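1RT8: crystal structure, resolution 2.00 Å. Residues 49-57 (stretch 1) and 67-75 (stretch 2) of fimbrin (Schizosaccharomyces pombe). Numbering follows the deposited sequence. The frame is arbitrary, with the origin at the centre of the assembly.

Stretch 1, residues 49-57: KDGLILSKL
Stretch 2 (67-75) DERVLNKQR

A single polar bond joins these two stretches: the salt bridge from Lys56 NZ to Glu68 OE1, 2.7 Å long, within a mostly apolar contact that buries 348 Å² in all, both sides summed. The lysine's CA-to-CB bond points sideways, but its long chain (m, m, t, t) brings the ammonium to the carboxylate, while the CA-to-CB bond of Glu68 (m, t, chi3 -21°) points toward stretch 1.

Stretch 1 turns at Gly51, the N-cap, whose positive phi (phi/psi 69/-7) favours glycine, then enters a helix at Leu52 that continues beyond Leu57. Asp50 (chi1 p) steadies this start, its OD1 accepting Leu52 N at 3.1 Å. Stretch 2 makes a 3-10 turn at 68-70, closed by Val70 N to Asp67 O and Leu71 N to Glu68 O, both 3.1 Å, then extends through Leu71 and Asn72 (phi/psi -82/143 and -77/126).

The two stretches run in opposite order: CA atoms pair Asp50 with Arg75 at 8.2 Å, Leu52 with Leu71 at 7.4 Å, and Ser55 with Glu68 at 7.9 Å. Leu52 and Leu71, both m, t, supply the greasy centre; Leu52 CD2 lies 4.0 Å from Leu71 CB and 3.6 Å from Asn72 O. Ser55 (chi1 m) suits the close approach: OG donates to Gly51 O at 2.9 Å, satisfying its polarity while standing 3.6 Å from Leu71 CD2.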

# COMPACT_ATOMS: atom_id res chain seq x y z
N LYS A 49 -20.26 6.76 -1.85
CA LYS A 49 -20.96 5.71 -1.10
C LYS A 49 -21.03 4.31 -1.70
O LYS A 49 -21.03 3.32 -0.94
CB LYS A 49 -22.38 6.17 -0.77
CG LYS A 49 -22.44 7.36 0.17
CD LYS A 49 -23.88 7.73 0.50
CE LYS A 49 -23.94 8.79 1.58
NZ LYS A 49 -25.34 9.12 1.96
N ASP A 50 -21.11 4.18 -3.02
CA ASP A 50 -21.20 2.84 -3.59
C ASP A 50 -19.87 2.21 -3.95
O ASP A 50 -19.84 1.18 -4.62
CB ASP A 50 -22.16 2.82 -4.80
CG ASP A 50 -21.61 3.52 -6.03
OD1 ASP A 50 -20.45 3.98 -6.03
OD2 ASP A 50 -22.37 3.62 -7.02
N GLY A 51 -18.78 2.83 -3.50
CA GLY A 51 -17.45 2.31 -3.76
C GLY A 51 -16.86 2.32 -5.16
O GLY A 51 -15.69 1.99 -5.33
N LEU A 52 -17.64 2.68 -6.18
CA LEU A 52 -17.12 2.69 -7.55
C LEU A 52 -16.01 3.71 -7.79
O LEU A 52 -14.95 3.37 -8.33
CB LEU A 52 -18.27 2.90 -8.55
CG LEU A 52 -19.23 1.70 -8.62
CD1 LEU A 52 -20.42 2.03 -9.52
CD2 LEU A 52 -18.50 0.49 -9.14
N ILE A 53 -16.25 4.96 -7.40
CA ILE A 53 -15.27 6.02 -7.57
C ILE A 53 -13.96 5.66 -6.87
O ILE A 53 -12.88 5.81 -7.45
CB ILE A 53 -15.78 7.34 -7.00
CG1 ILE A 53 -16.92 7.87 -7.88
CG2 ILE A 53 -14.65 8.35 -6.90
CD1 ILE A 53 -17.51 9.17 -7.40
N LEU A 54 -14.06 5.19 -5.63
CA LEU A 54 -12.86 4.82 -4.88
C LEU A 54 -12.12 3.66 -5.52
O LEU A 54 -10.90 3.66 -5.58
CB LEU A 54 -13.23 4.48 -3.43
CG LEU A 54 -13.66 5.71 -2.63
CD1 LEU A 54 -14.17 5.30 -1.25
CD2 LEU A 54 -12.48 6.66 -2.52
N SER A 55 -12.87 2.66 -6.00
CA SER A 55 -12.25 1.50 -6.66
C SER A 55 -11.49 1.97 -7.89
O SER A 55 -10.40 1.47 -8.19
CB SER A 55 -13.32 0.48 -7.07
OG SER A 55 -13.87 -0.19 -5.95
N LYS A 56 -12.08 2.92 -8.61
CA LYS A 56 -11.45 3.48 -9.80
C LYS A 56 -10.18 4.24 -9.42
O LYS A 56 -9.14 4.13 -10.07
CB LYS A 56 -12.42 4.43 -10.53
CG LYS A 56 -13.63 3.75 -11.16
CD LYS A 56 -13.23 2.97 -12.40
CE LYS A 56 -14.47 2.44 -13.15
NZ LYS A 56 -14.08 1.84 -14.45
N LEU A 57 -10.25 5.03 -8.35
CA LEU A 57 -9.08 5.78 -7.90
C LEU A 57 -7.94 4.81 -7.55
O LEU A 57 -6.77 5.04 -7.86
CB LEU A 57 -9.44 6.64 -6.69
CG LEU A 57 -8.35 7.56 -6.16
CD1 LEU A 57 -7.97 8.57 -7.24
CD2 LEU A 57 -8.85 8.27 -4.91
N ASP A 67 -10.04 -6.15 -9.98
CA ASP A 67 -10.63 -6.68 -11.22
C ASP A 67 -12.02 -6.10 -11.10
O ASP A 67 -12.85 -6.61 -10.35
CB ASP A 67 -10.72 -8.21 -11.18
CG ASP A 67 -11.33 -8.80 -12.46
OD1 ASP A 67 -12.26 -8.17 -13.03
OD2 ASP A 67 -10.90 -9.90 -12.87
N GLU A 68 -12.28 -5.02 -11.83
CA GLU A 68 -13.56 -4.34 -11.75
C GLU A 68 -14.79 -5.18 -12.06
O GLU A 68 -15.91 -4.78 -11.75
CB GLU A 68 -13.52 -3.09 -12.62
CG GLU A 68 -12.29 -2.24 -12.36
CD GLU A 68 -12.39 -0.85 -12.94
OE1 GLU A 68 -13.21 -0.65 -13.87
OE2 GLU A 68 -11.65 0.06 -12.48
N ARG A 69 -14.61 -6.35 -12.65
CA ARG A 69 -15.77 -7.19 -12.94
C ARG A 69 -16.40 -7.76 -11.67
O ARG A 69 -17.44 -8.41 -11.75
CB ARG A 69 -15.38 -8.32 -13.88
CG ARG A 69 -14.93 -7.84 -15.25
CD ARG A 69 -14.37 -8.99 -16.04
NE ARG A 69 -13.32 -9.67 -15.29
CZ ARG A 69 -12.77 -10.81 -15.66
NH1 ARG A 69 -13.16 -11.40 -16.78
NH2 ARG A 69 -11.82 -11.37 -14.92
N VAL A 70 -15.79 -7.53 -10.50
CA VAL A 70 -16.36 -8.02 -9.24
C VAL A 70 -17.27 -6.96 -8.61
O VAL A 70 -18.05 -7.25 -7.71
CB VAL A 70 -15.27 -8.37 -8.17
CG1 VAL A 70 -14.26 -9.36 -8.72
CG2 VAL A 70 -14.58 -7.10 -7.68
N LEU A 71 -17.17 -5.73 -9.11
CA LEU A 71 -17.97 -4.63 -8.58
C LEU A 71 -19.38 -4.58 -9.13
O LEU A 71 -19.60 -4.86 -10.31
CB LEU A 71 -17.28 -3.30 -8.87
CG LEU A 71 -15.87 -3.10 -8.33
CD1 LEU A 71 -15.24 -1.87 -8.96
CD2 LEU A 71 -15.92 -2.97 -6.81
N ASN A 72 -20.33 -4.22 -8.28
CA ASN A 72 -21.72 -4.06 -8.70
C ASN A 72 -21.70 -2.72 -9.40
O ASN A 72 -21.26 -1.72 -8.81
CB ASN A 72 -22.63 -4.01 -7.48
CG ASN A 72 -22.59 -5.29 -6.68
OD1 ASN A 72 -22.74 -6.37 -7.23
ND2 ASN A 72 -22.37 -5.17 -5.37
N LYS A 73 -22.17 -2.67 -10.64
CA LYS A 73 -22.10 -1.43 -11.40
C LYS A 73 -23.37 -0.67 -11.78
O LYS A 73 -23.53 -0.28 -12.94
CB LYS A 73 -21.28 -1.68 -12.67
CG LYS A 73 -19.87 -2.16 -12.40
CD LYS A 73 -19.14 -2.54 -13.66
CE LYS A 73 -17.74 -3.03 -13.35
NZ LYS A 73 -17.00 -3.46 -14.58
N GLN A 74 -24.25 -0.42 -10.82
CA GLN A 74 -25.46 0.34 -11.12
C GLN A 74 -25.49 1.65 -10.34
O GLN A 74 -25.43 1.65 -9.11
CB GLN A 74 -26.71 -0.49 -10.79
CG GLN A 74 -27.99 0.03 -11.42
CD GLN A 74 -27.86 0.20 -12.92
OE1 GLN A 74 -26.97 -0.39 -13.55
NE2 GLN A 74 -28.76 0.99 -13.52
N ARG A 75 -25.57 2.77 -11.05
CA ARG A 75 -25.59 4.08 -10.40
C ARG A 75 -27.01 4.62 -10.25
O ARG A 75 -27.94 3.87 -9.95
CB ARG A 75 -24.74 5.07 -11.20